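Local coordinates for C2 toxin component I (Clostridium botulinum, PDB 2J3X), which probably transfers ADP-ribose from NAD+ to actin, as the enzymatic component of the binary C2 toxin, at residues Gly22-Glu25 and Glu26-Trp29; Thr128-Lys131 and Val132-Gln135; Glu232-Gly235 and Asp236-Ser239; Ile409-Arg412 and Val413-Met416. The protein carries 2 engineered substitutions. All coordinates share one frame; numbering follows the deposited sequence. Where two conformers were deposited one is given.

Interaction 1. Residues Gly22-Glu25 and Glu26-Trp29; sequences GKEE and EKRW
Glu24 and Arg28, one turn apart on the same helix, cross with the carboxylate plane of Glu24 at 84° to the guanidinium. CG of Glu24 lies over one face of that guanidinium, toward its rim, while Glu24 OE2 accepts from Arg28 NE in a weak, bent salt bridge of 3.2 Å. The chain of Glu24 leaves with CG anti to the backbone N (chi1 179°) and bends at chi2, swinging the carboxylate forward along the helix. It also lies alongside Lys27, whose NZ makes a weak salt bridge to the same OE2, doubtful also because Lys27 has two conformers. Arg28, extended from CG to NE, holds a second carboxylate: its NH1 forms a salt bridge of 3.2 Å with Glu25 OE2, and a water in the guanidinium plane bridges Arg28 NH1 and Glu25 OE1. These four residues form a salt-bridge network. A sulfate pairs with NH1. Lys23 folds at chi2 and chi3 to bring NZ into a 2.8 Å salt bridge with Glu26 OE1, on its syn lone pair. On helix 15-30, Glu25 and Glu26 rest on Val176 of strand 175-178, Glu25 OE1 is hydrogen-bonded to Tyr174 OH, and Trp29 NE1 to Ala88 O of helix 77-90.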
ATOM      1  N   GLY A  22      -4.159  29.619  -5.305  1.00 12.86           N
ATOM      2  CA  GLY A  22      -2.979  28.732  -5.498  1.00 11.02           C
ATOM      3  C   GLY A  22      -1.686  29.510  -5.537  1.00 13.03           C
ATOM      4  O   GLY A  22      -0.746  29.169  -4.866  1.00 12.91           O
ATOM      5  N   LYS A  23      -1.620  30.562  -6.334  1.00 13.64           N
ATOM      6  CA  LYS A  23      -0.388  31.364  -6.375  1.00 14.28           C
ATOM      7  C   LYS A  23      -0.020  31.960  -5.024  1.00 15.38           C
ATOM      8  O   LYS A  23       1.163  31.978  -4.662  1.00 15.57           O
ATOM      9  CB  LYS A  23      -0.513  32.488  -7.434  1.00 14.54           C
ATOM     10  CG  LYS A  23      -0.680  32.016  -8.892  1.00 20.71           C
ATOM     11  CD  LYS A  23       0.105  30.707  -9.312  1.00 28.31           C
ATOM     12  CE  LYS A  23       1.622  30.967  -9.543  1.00 32.46           C
ATOM     13  NZ  LYS A  23       2.368  29.727  -9.885  1.00 30.05           N
ATOM     14  N   GLU A  24      -1.014  32.470  -4.296  1.00 13.83           N
ATOM     15  CA  GLU A  24      -0.830  33.131  -2.981  1.00 14.38           C
ATOM     16  C   GLU A  24      -0.329  32.065  -1.994  1.00 14.08           C
ATOM     17  O   GLU A  24       0.586  32.285  -1.201  1.00 14.94           O
ATOM     18  CB  GLU A  24      -2.163  33.705  -2.517  1.00 15.12           C
ATOM     19  CG  GLU A  24      -2.182  34.407  -1.180  1.00 18.29           C
ATOM     20  CD  GLU A  24      -1.244  35.611  -1.084  1.00 27.16           C
ATOM     21  OE1 GLU A  24      -0.821  36.156  -2.122  1.00 21.85           O
ATOM     22  OE2 GLU A  24      -0.955  36.027   0.068  1.00 28.61           O
ATOM     23  N   GLU A  25      -0.894  30.869  -2.102  1.00 13.60           N
ATOM     24  CA  GLU A  25      -0.546  29.836  -1.134  1.00 13.85           C
ATOM     25  C   GLU A  25       0.842  29.292  -1.438  1.00 13.43           C
ATOM     26  O   GLU A  25       1.588  28.974  -0.507  1.00 14.62           O
ATOM     27  CB  GLU A  25      -1.614  28.734  -1.234  1.00 13.11           C
ATOM     28  CG  GLU A  25      -3.002  29.093  -0.578  1.00 15.29           C
ATOM     29  CD  GLU A  25      -2.915  29.373   0.908  1.00 20.87           C
ATOM     30  OE1 GLU A  25      -2.113  28.677   1.584  1.00 25.55           O
ATOM     31  OE2 GLU A  25      -3.576  30.329   1.410  1.00 21.11           O
ATOM     32  N   GLU A  26       1.174  29.116  -2.708  1.00 13.37           N
ATOM     33  CA  GLU A  26       2.540  28.749  -3.126  1.00 15.42           C
ATOM     34  C   GLU A  26       3.589  29.775  -2.643  1.00 16.40           C
ATOM     35  O   GLU A  26       4.664  29.417  -2.149  1.00 16.37           O
ATOM     36  CB  GLU A  26       2.640  28.632  -4.628  1.00 15.82           C
ATOM     37  CG  GLU A  26       1.819  27.465  -5.226  1.00 17.34           C
ATOM     38  CD  GLU A  26       1.571  27.594  -6.746  1.00 20.10           C
ATOM     39  OE1 GLU A  26       2.056  28.566  -7.355  1.00 24.14           O
ATOM     40  OE2 GLU A  26       0.901  26.701  -7.337  1.00 24.25           O
ATOM     41  N   LYS A  27       3.246  31.055  -2.754  1.00 16.55           N
ATOM     42  CA  LYS A  27       4.135  32.142  -2.325  0.50 16.74           C
ATOM     43  C   LYS A  27       4.364  32.009  -0.818  1.00 16.28           C
ATOM     44  O   LYS A  27       5.497  32.089  -0.347  1.00 16.54           O
ATOM     45  CB  LYS A  27       3.507  33.508  -2.688  0.50 17.30           C
ATOM     46  CG  LYS A  27       3.992  34.725  -1.887  0.50 18.83           C
ATOM     47  CD  LYS A  27       3.036  35.935  -2.186  0.50 18.56           C
ATOM     48  CE  LYS A  27       3.189  37.075  -1.194  0.50 24.76           C
ATOM     49  NZ  LYS A  27       1.981  37.260  -0.290  0.50 22.03           N
ATOM     50  N   ARG A  28       3.282  31.827  -0.050  1.00 15.24           N
ATOM     51  CA  ARG A  28       3.387  31.667   1.406  1.00 15.54           C
ATOM     52  C   ARG A  28       4.258  30.444   1.760  1.00 16.75           C
ATOM     53  O   ARG A  28       5.114  30.526   2.663  1.00 16.30           O
ATOM     54  CB  ARG A  28       2.018  31.545   2.077  1.00 15.50           C
ATOM     55  CG  ARG A  28       1.185  32.850   1.954  1.00 16.07           C
ATOM     56  CD  ARG A  28      -0.233  32.680   2.486  1.00 18.43           C
ATOM     57  NE  ARG A  28      -0.982  33.938   2.451  1.00 19.96           N
ATOM     58  CZ  ARG A  28      -2.285  34.062   2.762  1.00 20.81           C
ATOM     59  NH1 ARG A  28      -3.033  32.998   3.122  1.00 20.30           N
ATOM     60  NH2 ARG A  28      -2.864  35.253   2.708  1.00 23.59           N
ATOM     61  N   TRP A  29       4.008  29.323   1.062  1.00 14.49           N
ATOM     62  CA  TRP A  29       4.753  28.106   1.327  1.00 15.39           C
ATOM     63  C   TRP A  29       6.230  28.348   1.080  1.00 15.01           C
ATOM     64  O   TRP A  29       7.070  27.963   1.925  1.00 13.93           O
ATOM     65  CB  TRP A  29       4.243  27.013   0.391  1.00 14.45           C
ATOM     66  CG  TRP A  29       4.802  25.622   0.630  1.00 15.51           C
ATOM     67  CD1 TRP A  29       5.348  25.111   1.777  1.00 15.55           C
ATOM     68  CD2 TRP A  29       4.777  24.561  -0.335  1.00 14.16           C
ATOM     69  NE1 TRP A  29       5.707  23.753   1.557  1.00 15.37           N
ATOM     70  CE2 TRP A  29       5.374  23.420   0.267  1.00 16.03           C
ATOM     71  CE3 TRP A  29       4.389  24.497  -1.683  1.00 13.98           C
ATOM     72  CZ2 TRP A  29       5.490  22.188  -0.420  1.00 14.51           C
ATOM     73  CZ3 TRP A  29       4.548  23.278  -2.396  1.00 13.56           C
ATOM     74  CH2 TRP A  29       5.088  22.143  -1.735  1.00 14.98           C
TER
HETATM   75  O   HOH W   1      -2.150  30.314   4.008  1.00 25.91           O

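Interaction 2. Residues Thr128-Lys131 and Val132-Gln135; sequences TLDK and VRQQ. With SO4 (sulfate ion), chain Q.
Leu129 and Arg133 make an i to i+4 side-chain pair on helix 126-136, which packs against the sheet of the first ADP-ribosyltransferase-like region, with the leucine side chain laid against one face of the guanidinium. CD2 of Leu129 sits over the centre of that face, 3.6 Å from its plane and 3.7 Å from Arg133 CZ, so a flat cation rests on a methyl group instead of meeting it edge-on. The two chains cross at a slant. Arg133 reaches this place by running extended from CG to NE, and Leu129 meets it because its CG stands opposite the backbone N (chi1 175°). Asp130 closes on the same cation from another direction: its carboxylate is turned only 21° from the guanidinium plane, and OD1 forms a long salt bridge of 3.4 Å with Arg133 NH1. A water to one side of the pair bridges them, accepting from Arg133 NH1 and donating weakly to Asp130 OD1. The arginine is held further by Ala198 O of strand 191-203, which accepts from NH2; this carbonyl, together with the Leu129 methyl and Asp130, should restrict rotation of the guanidinium. Leu129 itself packs on Ala198, Ile200 and Ile209, while Val132 lies on Phe113, Ile115 and Ile209, so the apolar side of the helix is pressed against strands 191-203 and 206-216 and the loop that carries Phe113 and Ile115. Away from this arginine, Lys131 runs straight to CE and makes a cation-pi contact with Phe113. A turn at chi4 then directs Lys131 NZ to O2 of a bound sulfate, 2.8 Å away.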
ATOM      1  N   THR A 128     -23.525  -2.018 -12.950  1.00 13.67           N
ATOM      2  CA  THR A 128     -22.094  -1.781 -12.811  1.00 14.35           C
ATOM      3  C   THR A 128     -21.844  -0.909 -11.575  1.00 14.05           C
ATOM      4  O   THR A 128     -20.900  -1.151 -10.810  1.00 14.25           O
ATOM      5  CB  THR A 128     -21.576  -1.041 -14.060  1.00 15.12           C
ATOM      6  OG1 THR A 128     -21.954  -1.786 -15.228  1.00 18.73           O
ATOM      7  CG2 THR A 128     -20.046  -0.858 -14.043  1.00 13.56           C
ATOM      8  N   LEU A 129     -22.684   0.094 -11.377  1.00 13.03           N
ATOM      9  CA  LEU A 129     -22.569   0.880 -10.149  1.00 12.91           C
ATOM     10  C   LEU A 129     -22.652  -0.038  -8.929  1.00 13.57           C
ATOM     11  O   LEU A 129     -21.864   0.089  -7.989  1.00 14.17           O
ATOM     12  CB  LEU A 129     -23.723   1.873 -10.070  1.00 13.22           C
ATOM     13  CG  LEU A 129     -23.771   2.661  -8.748  1.00 14.36           C
ATOM     14  CD1 LEU A 129     -22.534   3.532  -8.480  1.00 14.48           C
ATOM     15  CD2 LEU A 129     -25.033   3.547  -8.768  1.00 15.56           C
ATOM     16  N   ASP A 130     -23.647  -0.931  -8.902  1.00 13.19           N
ATOM     17  CA  ASP A 130     -23.788  -1.853  -7.799  1.00 13.90           C
ATOM     18  C   ASP A 130     -22.576  -2.783  -7.601  1.00 13.67           C
ATOM     19  O   ASP A 130     -22.156  -3.074  -6.460  1.00 12.28           O
ATOM     20  CB  ASP A 130     -25.070  -2.683  -7.991  1.00 15.57           C
ATOM     21  CG  ASP A 130     -26.342  -1.838  -7.833  1.00 20.21           C
ATOM     22  OD1 ASP A 130     -26.275  -0.671  -7.388  1.00 21.65           O
ATOM     23  OD2 ASP A 130     -27.431  -2.378  -8.139  1.00 25.84           O
ATOM     24  N   LYS A 131     -22.020  -3.264  -8.711  1.00 12.83           N
ATOM     25  CA  LYS A 131     -20.819  -4.100  -8.668  1.00 13.33           C
ATOM     26  C   LYS A 131     -19.645  -3.334  -8.051  1.00 12.33           C
ATOM     27  O   LYS A 131     -18.925  -3.875  -7.185  1.00 11.70           O
ATOM     28  CB  LYS A 131     -20.506  -4.543 -10.095  1.00 13.33           C
ATOM     29  CG  LYS A 131     -19.236  -5.316 -10.246  1.00 14.73           C
ATOM     30  CD  LYS A 131     -19.116  -5.777 -11.702  1.00 16.89           C
ATOM     31  CE  LYS A 131     -17.812  -6.518 -11.900  1.00 19.04           C
ATOM     32  NZ  LYS A 131     -17.775  -7.788 -11.211  1.00 23.09           N
ATOM     33  N   VAL A 132     -19.462  -2.074  -8.464  1.00 11.55           N
ATOM     34  CA  VAL A 132     -18.408  -1.204  -7.887  1.00 11.64           C
ATOM     35  C   VAL A 132     -18.664  -1.005  -6.391  1.00 12.48           C
ATOM     36  O   VAL A 132     -17.734  -1.184  -5.598  1.00 13.63           O
ATOM     37  CB  VAL A 132     -18.352   0.169  -8.616  1.00  9.80           C
ATOM     38  CG1 VAL A 132     -17.471   1.170  -7.824  1.00 10.43           C
ATOM     39  CG2 VAL A 132     -17.794   0.019 -10.054  1.00 11.13           C
ATOM     40  N   ARG A 133     -19.912  -0.668  -6.004  1.00 11.86           N
ATOM     41  CA  ARG A 133     -20.255  -0.507  -4.575  1.00 12.80           C
ATOM     42  C   ARG A 133     -19.908  -1.761  -3.767  1.00 13.41           C
ATOM     43  O   ARG A 133     -19.278  -1.680  -2.709  1.00 14.42           O
ATOM     44  CB  ARG A 133     -21.742  -0.234  -4.422  1.00 12.32           C
ATOM     45  CG  ARG A 133     -22.116   1.194  -4.747  1.00 13.35           C
ATOM     46  CD  ARG A 133     -23.655   1.290  -4.798  1.00 15.62           C
ATOM     47  NE  ARG A 133     -24.101   2.674  -4.947  1.00 17.08           N
ATOM     48  CZ  ARG A 133     -25.374   3.025  -5.160  1.00 20.76           C
ATOM     49  NH1 ARG A 133     -26.309   2.073  -5.341  1.00 20.39           N
ATOM     50  NH2 ARG A 133     -25.709   4.312  -5.250  1.00 17.79           N
ATOM     51  N   GLN A 134     -20.286  -2.930  -4.266  1.00 13.57           N
ATOM     52  CA  GLN A 134     -20.028  -4.144  -3.499  0.50 14.89           C
ATOM     53  C   GLN A 134     -18.521  -4.409  -3.355  1.00 14.04           C
ATOM     54  O   GLN A 134     -18.042  -4.854  -2.299  1.00 14.05           O
ATOM     55  CB  GLN A 134     -20.783  -5.339  -4.102  0.50 15.43           C
ATOM     56  CG  GLN A 134     -22.294  -5.266  -3.832  0.50 18.69           C
ATOM     57  CD  GLN A 134     -22.585  -4.949  -2.342  0.50 23.87           C
ATOM     58  OE1 GLN A 134     -22.234  -5.727  -1.448  0.50 25.27           O
ATOM     59  NE2 GLN A 134     -23.162  -3.778  -2.083  0.50 24.19           N
ATOM     60  N   GLN A 135     -17.741  -4.081  -4.381  1.00 13.50           N
ATOM     61  CA  GLN A 135     -16.305  -4.382  -4.281  1.00 13.19           C
ATOM     62  C   GLN A 135     -15.530  -3.344  -3.451  1.00 13.62           C
ATOM     63  O   GLN A 135     -14.616  -3.707  -2.673  1.00 12.77           O
ATOM     64  CB  GLN A 135     -15.759  -4.425  -5.684  1.00 14.10           C
ATOM     65  CG  GLN A 135     -14.274  -4.587  -5.762  1.00 16.68           C
ATOM     66  CD  GLN A 135     -13.817  -4.875  -7.191  1.00 19.34           C
ATOM     67  OE1 GLN A 135     -14.456  -5.653  -7.903  1.00 24.14           O
ATOM     68  NE2 GLN A 135     -12.706  -4.289  -7.574  1.00 25.19           N
TER
HETATM   69  S   SO4 Q1447     -14.662  -9.214 -12.947  1.00 34.64           S
HETATM   70  O1  SO4 Q1447     -13.293  -8.795 -13.201  1.00 37.31           O
HETATM   71  O2  SO4 Q1447     -15.102  -8.528 -11.736  1.00 37.43           O
HETATM   72  O3  SO4 Q1447     -15.411  -8.746 -14.138  1.00 32.70           O
HETATM   73  O4  SO4 Q1447     -14.797 -10.629 -12.698  1.00 36.81           O
HETATM   74  O   HOH W   2     -24.252  -2.985  -4.554  1.00 31.68           O
HETATM   75  O   HOH W   3     -26.137  -1.054  -4.434  1.00 36.87           O
HETATM   76  O   HOH W   4     -16.369  -7.028  -8.391  1.00 42.26           O

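Interaction 3. Residues Glu232-Gly235 and Asp236-Ser239; sequences ENYG and DYIS
Tyr234 O is the gripped atom of this turn: Tyr237 N donates to it at 3.1 Å, and a water lies 2.9 Å from the same oxygen. The hydrogen bond is fairly straight at hydrogen (158°), but Tyr237 N stands well above the carbonyl plane rather than on a lone pair; the bond closes a type I beta turn from Tyr234 to Tyr237. The turn follows helix 227-234 and leads into the loop before helix 243-254, where Tyr237 packs on Leu249. It brings two tyrosine rings together in a T-shaped pair. Tyr234 presents its edge to the face of Tyr237, with planes at 73° and centroids 5.6 Å apart. The touching edge atom is Tyr234 CD1, 3.8 Å from Tyr237 CG, so the approach falls near the CB end of the receiving ring. CG of Tyr237, anti to its backbone N (chi1 177°), sets the ring beside the edge of Tyr234. Past the turn, Ser239 OG donates to Asp236 O at 2.6 Å, holding the chain as it leaves. Tyr234 OH is hydrogen-bonded to Lys289 O and Tyr237 OH to Ala285 O, while both rings touch Ala376 of strand 375-377. Lys289 NZ also forms a salt bridge with Asp236 OD1 and a hydrogen bond with Asn233 O. The buried tyrosines thus combine apolar ring packing with polar ends satisfied by backbone carbonyls, and the lysine charge, shared between a carboxylate and a carbonyl, would be expected to lower the pKa of Asp236, which matters in a crystal at pH 3.0.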
ATOM      1  N   GLU A 232       6.237  -3.202  22.290  1.00  9.86           N
ATOM      2  CA  GLU A 232       5.093  -2.627  23.005  0.50 11.33           C
ATOM      3  C   GLU A 232       3.992  -3.652  23.150  1.00 11.46           C
ATOM      4  O   GLU A 232       3.334  -3.745  24.188  1.00 12.46           O
ATOM      5  CB  GLU A 232       4.520  -1.436  22.189  0.50 11.49           C
ATOM      6  CG  GLU A 232       5.367  -0.213  22.220  0.50 15.78           C
ATOM      7  CD  GLU A 232       5.202   0.699  20.971  0.50 20.11           C
ATOM      8  OE1 GLU A 232       4.250   0.543  20.144  0.50 18.65           O
ATOM      9  OE2 GLU A 232       6.069   1.589  20.818  0.50 23.86           O
ATOM     10  N   ASN A 233       3.779  -4.424  22.083  1.00 10.24           N
ATOM     11  CA  ASN A 233       2.631  -5.302  21.977  1.00  9.86           C
ATOM     12  C   ASN A 233       2.883  -6.743  22.357  1.00 10.23           C
ATOM     13  O   ASN A 233       1.945  -7.470  22.661  1.00  8.48           O
ATOM     14  CB  ASN A 233       2.052  -5.178  20.583  1.00 10.54           C
ATOM     15  CG  ASN A 233       1.371  -3.804  20.385  1.00 13.13           C
ATOM     16  OD1 ASN A 233       0.286  -3.560  20.974  1.00 13.06           O
ATOM     17  ND2 ASN A 233       1.997  -2.898  19.628  1.00 11.76           N
ATOM     18  N   TYR A 234       4.156  -7.133  22.286  1.00 10.20           N
ATOM     19  CA  TYR A 234       4.554  -8.515  22.584  1.00  9.91           C
ATOM     20  C   TYR A 234       5.703  -8.605  23.570  1.00 10.87           C
ATOM     21  O   TYR A 234       6.301  -9.689  23.745  1.00 10.31           O
ATOM     22  CB  TYR A 234       4.886  -9.278  21.263  1.00  7.79           C
ATOM     23  CG  TYR A 234       3.577  -9.527  20.507  1.00  8.39           C
ATOM     24  CD1 TYR A 234       2.840 -10.712  20.733  1.00  8.83           C
ATOM     25  CD2 TYR A 234       3.028  -8.526  19.632  1.00  7.42           C
ATOM     26  CE1 TYR A 234       1.598 -10.892  20.114  1.00  8.81           C
ATOM     27  CE2 TYR A 234       1.817  -8.725  19.018  1.00 11.60           C
ATOM     28  CZ  TYR A 234       1.136  -9.890  19.236  1.00  8.81           C
ATOM     29  OH  TYR A 234      -0.099 -10.092  18.660  1.00  9.28           O
ATOM     30  N   GLY A 235       6.018  -7.499  24.247  1.00 10.74           N
ATOM     31  CA  GLY A 235       6.999  -7.566  25.332  1.00 11.71           C
ATOM     32  C   GLY A 235       6.670  -8.642  26.354  1.00 12.33           C
ATOM     33  O   GLY A 235       7.562  -9.437  26.718  1.00 12.83           O
ATOM     34  N   ASP A 236       5.413  -8.692  26.812  1.00 11.29           N
ATOM     35  CA  ASP A 236       5.023  -9.660  27.834  1.00 10.91           C
ATOM     36  C   ASP A 236       4.565 -10.993  27.276  1.00 10.53           C
ATOM     37  O   ASP A 236       4.054 -11.832  28.009  1.00 11.32           O
ATOM     38  CB  ASP A 236       4.010  -9.075  28.835  1.00 10.83           C
ATOM     39  CG  ASP A 236       2.647  -8.810  28.225  1.00 13.55           C
ATOM     40  OD1 ASP A 236       2.479  -9.066  27.031  1.00 13.44           O
ATOM     41  OD2 ASP A 236       1.747  -8.317  28.979  1.00 16.97           O
ATOM     42  N   TYR A 237       4.774 -11.205  25.979  1.00  9.34           N
ATOM     43  CA  TYR A 237       4.215 -12.380  25.305  1.00  9.56           C
ATOM     44  C   TYR A 237       4.754 -13.695  25.923  1.00 10.04           C
ATOM     45  O   TYR A 237       3.948 -14.571  26.283  1.00  9.02           O
ATOM     46  CB  TYR A 237       4.496 -12.305  23.796  1.00  9.48           C
ATOM     47  CG  TYR A 237       4.012 -13.502  23.027  1.00  9.56           C
ATOM     48  CD1 TYR A 237       2.651 -13.798  23.001  1.00 10.64           C
ATOM     49  CD2 TYR A 237       4.887 -14.271  22.255  1.00 11.33           C
ATOM     50  CE1 TYR A 237       2.167 -14.903  22.265  1.00 11.52           C
ATOM     51  CE2 TYR A 237       4.411 -15.386  21.543  1.00  9.73           C
ATOM     52  CZ  TYR A 237       3.063 -15.670  21.551  1.00 12.26           C
ATOM     53  OH  TYR A 237       2.567 -16.733  20.824  1.00 10.83           O
ATOM     54  N   ILE A 238       6.072 -13.841  26.077  1.00 10.13           N
ATOM     55  CA  ILE A 238       6.595 -15.090  26.642  1.00 10.91           C
ATOM     56  C   ILE A 238       6.085 -15.334  28.070  1.00 11.29           C
ATOM     57  O   ILE A 238       5.756 -16.481  28.434  1.00 12.09           O
ATOM     58  CB  ILE A 238       8.133 -15.176  26.490  1.00 11.29           C
ATOM     59  CG1 ILE A 238       8.448 -15.324  24.982  1.00 11.02           C
ATOM     60  CG2 ILE A 238       8.762 -16.369  27.307  1.00 11.39           C
ATOM     61  CD1 ILE A 238       9.964 -15.279  24.658  1.00 12.11           C
ATOM     62  N   SER A 239       5.955 -14.253  28.864  1.00 11.84           N
ATOM     63  CA  SER A 239       5.455 -14.361  30.237  1.00 11.54           C
ATOM     64  C   SER A 239       4.054 -14.965  30.224  1.00 12.64           C
ATOM     65  O   SER A 239       3.629 -15.482  31.245  1.00 12.74           O
ATOM     66  CB  SER A 239       5.430 -12.985  30.924  1.00 12.42           C
ATOM     67  OG  SER A 239       4.242 -12.256  30.567  1.00 13.64           O
TER
HETATM   68  O   HOH W   5       3.949  -6.258  26.433  1.00 20.72           O
HETATM   69  O   HOH W   6       8.220 -11.524  24.802  1.00 11.22           O

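Interaction 4. Residues Ile409-Arg412 and Val413-Met416; sequences IINR and VTKM
This is the tip of a beta hairpin, where strand 397-411 turns back into strand 414-426 through Arg412 and Val413. A type I beta turn spans Asn411 to Thr414, and a classic beta bulge adjoins it: Ile410 and Asn411 both face Thr414. Thr414 O accepts from both, at 2.9 Å from Ile410 N and 3.2 Å from Asn411 N, the latter in the carbonyl plane on a lone pair. The return bond from Thr414 N to Asn411 O is weak. Asn411 also uses its side chain. With CG held between backbone N and carbonyl carbon (chi1 63°), its OD1 folds over the turn and accepts from Val413 N at 2.9 Å, an Asx turn, and from Thr414 OG1 at 2.8 Å. The first donor lies in the amide carbonyl plane; the hydroxyl comes in from the flank, tilted 27° from it. Two bonds on one oxygen fix the rotation of the amide. Further from the turn, Ile410 CD1 crosses over to Met416 CE, 3.8 Å away. Around the tip, Ile410 touches Ser359 and Lys360, and Met416 touches Arg362, while Ile409 packs on Phe56 of helix 47-59 and on Met71 of helix 65-73.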
ATOM      1  N   ILE A 409      14.383  -1.059  -6.165  1.00 11.60           N
ATOM      2  CA  ILE A 409      15.797  -0.793  -6.383  1.00 14.49           C
ATOM      3  C   ILE A 409      16.587  -1.783  -5.588  1.00 14.04           C
ATOM      4  O   ILE A 409      16.462  -1.821  -4.349  1.00 14.94           O
ATOM      5  CB  ILE A 409      16.151   0.659  -5.991  1.00 14.72           C
ATOM      6  CG1 ILE A 409      15.525   1.627  -7.002  1.00 20.00           C
ATOM      7  CG2 ILE A 409      17.657   0.819  -6.008  1.00 13.84           C
ATOM      8  CD1 ILE A 409      14.388   2.351  -6.487  1.00 21.68           C
ATOM      9  N   ILE A 410      17.363  -2.647  -6.270  1.00 15.93           N
ATOM     10  CA  ILE A 410      17.976  -3.800  -5.598  1.00 17.12           C
ATOM     11  C   ILE A 410      19.365  -3.372  -5.180  1.00 19.41           C
ATOM     12  O   ILE A 410      19.800  -3.668  -4.061  1.00 20.00           O
ATOM     13  CB  ILE A 410      18.043  -5.090  -6.527  1.00 17.42           C
ATOM     14  CG1 ILE A 410      16.665  -5.392  -7.180  1.00 17.79           C
ATOM     15  CG2 ILE A 410      18.549  -6.283  -5.770  1.00 18.43           C
ATOM     16  CD1 ILE A 410      15.489  -5.699  -6.214  1.00 19.04           C
ATOM     17  N   ASN A 411      20.064  -2.690  -6.076  1.00 20.99           N
ATOM     18  CA  ASN A 411      21.399  -2.173  -5.757  1.00 23.46           C
ATOM     19  C   ASN A 411      21.771  -1.068  -6.717  1.00 24.64           C
ATOM     20  O   ASN A 411      20.941  -0.608  -7.486  1.00 25.03           O
ATOM     21  CB  ASN A 411      22.448  -3.307  -5.720  1.00 23.40           C
ATOM     22  CG  ASN A 411      22.620  -3.998  -7.079  1.00 23.26           C
ATOM     23  OD1 ASN A 411      22.714  -3.339  -8.110  1.00 24.64           O
ATOM     24  ND2 ASN A 411      22.585  -5.327  -7.071  1.00 25.43           N
ATOM     25  N   ARG A 412      23.024  -0.611  -6.675  1.00 26.45           N
ATOM     26  CA  ARG A 412      23.399   0.535  -7.492  0.50 26.92           C
ATOM     27  C   ARG A 412      23.060   0.360  -8.971  1.00 26.96           C
ATOM     28  O   ARG A 412      22.641   1.331  -9.617  1.00 28.40           O
ATOM     29  CB  ARG A 412      24.889   0.881  -7.309  0.50 26.73           C
ATOM     30  CG  ARG A 412      25.260   2.303  -7.755  0.50 27.43           C
ATOM     31  CD  ARG A 412      26.758   2.519  -7.596  0.50 27.94           C
ATOM     32  NE  ARG A 412      27.459   1.491  -8.353  0.50 32.99           N
ATOM     33  CZ  ARG A 412      28.665   1.002  -8.071  0.50 34.74           C
ATOM     34  NH1 ARG A 412      29.163   0.054  -8.848  0.50 34.25           N
ATOM     35  NH2 ARG A 412      29.364   1.446  -7.030  0.50 34.62           N
ATOM     36  N   VAL A 413      23.208  -0.862  -9.500  1.00 27.70           N
ATOM     37  CA  VAL A 413      23.021  -1.124 -10.938  1.00 27.53           C
ATOM     38  C   VAL A 413      21.794  -1.976 -11.304  1.00 26.91           C
ATOM     39  O   VAL A 413      21.617  -2.342 -12.474  1.00 27.83           O
ATOM     40  CB  VAL A 413      24.296  -1.838 -11.575  1.00 27.87           C
ATOM     41  CG1 VAL A 413      25.556  -0.996 -11.329  1.00 30.47           C
ATOM     42  CG2 VAL A 413      24.486  -3.250 -11.047  1.00 29.81           C
ATOM     43  N   THR A 414      20.998  -2.371 -10.316  1.00 23.84           N
ATOM     44  CA  THR A 414      19.990  -3.393 -10.565  1.00 21.14           C
ATOM     45  C   THR A 414      18.635  -2.895 -10.075  1.00 19.21           C
ATOM     46  O   THR A 414      18.537  -2.530  -8.906  1.00 15.54           O
ATOM     47  CB  THR A 414      20.345  -4.649  -9.792  1.00 22.82           C
ATOM     48  OG1 THR A 414      21.693  -5.044 -10.147  1.00 24.78           O
ATOM     49  CG2 THR A 414      19.368  -5.783 -10.083  1.00 24.05           C
ATOM     50  N   LYS A 415      17.647  -2.837 -10.975  1.00 17.52           N
ATOM     51  CA  LYS A 415      16.258  -2.511 -10.588  1.00 18.15           C
ATOM     52  C   LYS A 415      15.419  -3.676 -11.059  1.00 17.77           C
ATOM     53  O   LYS A 415      15.836  -4.396 -11.990  1.00 19.07           O
ATOM     54  CB  LYS A 415      15.779  -1.278 -11.353  1.00 18.18           C
ATOM     55  CG  LYS A 415      16.517   0.019 -11.039  1.00 24.21           C
ATOM     56  CD  LYS A 415      15.752   1.196 -11.593  1.00 27.49           C
ATOM     57  CE  LYS A 415      15.794   1.309 -13.105  1.00 34.98           C
ATOM     58  NZ  LYS A 415      15.681   2.785 -13.469  1.00 40.60           N
ATOM     59  N   MET A 416      14.252  -3.908 -10.450  1.00 15.72           N
ATOM     60  CA  MET A 416      13.457  -5.057 -10.840  1.00 15.28           C
ATOM     61  C   MET A 416      11.967  -4.661 -10.784  1.00 14.95           C
ATOM     62  O   MET A 416      11.531  -4.027  -9.806  1.00 11.84           O
ATOM     63  CB  MET A 416      13.788  -6.244  -9.908  1.00 15.93           C
ATOM     64  CG  MET A 416      13.087  -7.510 -10.290  1.00 16.84           C
ATOM     65  SD  MET A 416      13.393  -8.866  -9.137  1.00 21.67           S
ATOM     66  CE  MET A 416      15.073  -8.506  -8.798  1.00 14.51           C
TER

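The four contacts stand apart: none touches another, and the closest pair by nearest atoms, interactions 1 and 4, is still about 22 Å apart. Interactions 1 and 2 belong to the first ADP-ribosyltransferase-like region, with centres about 40 Å apart; interactions 3 and 4 belong to the second, about 37 Å apart, the region that in relatives of this toxin carries the catalytic site. Interaction 4 links the two regions, since its hairpin tip leans on helices 47-59 and 65-73. Interactions 2 and 4 lie on opposite sides of the chain's centre. Sulfates, probably from the crystallisation liquor, sit beside cationic side chains in both interaction 1 and interaction 2.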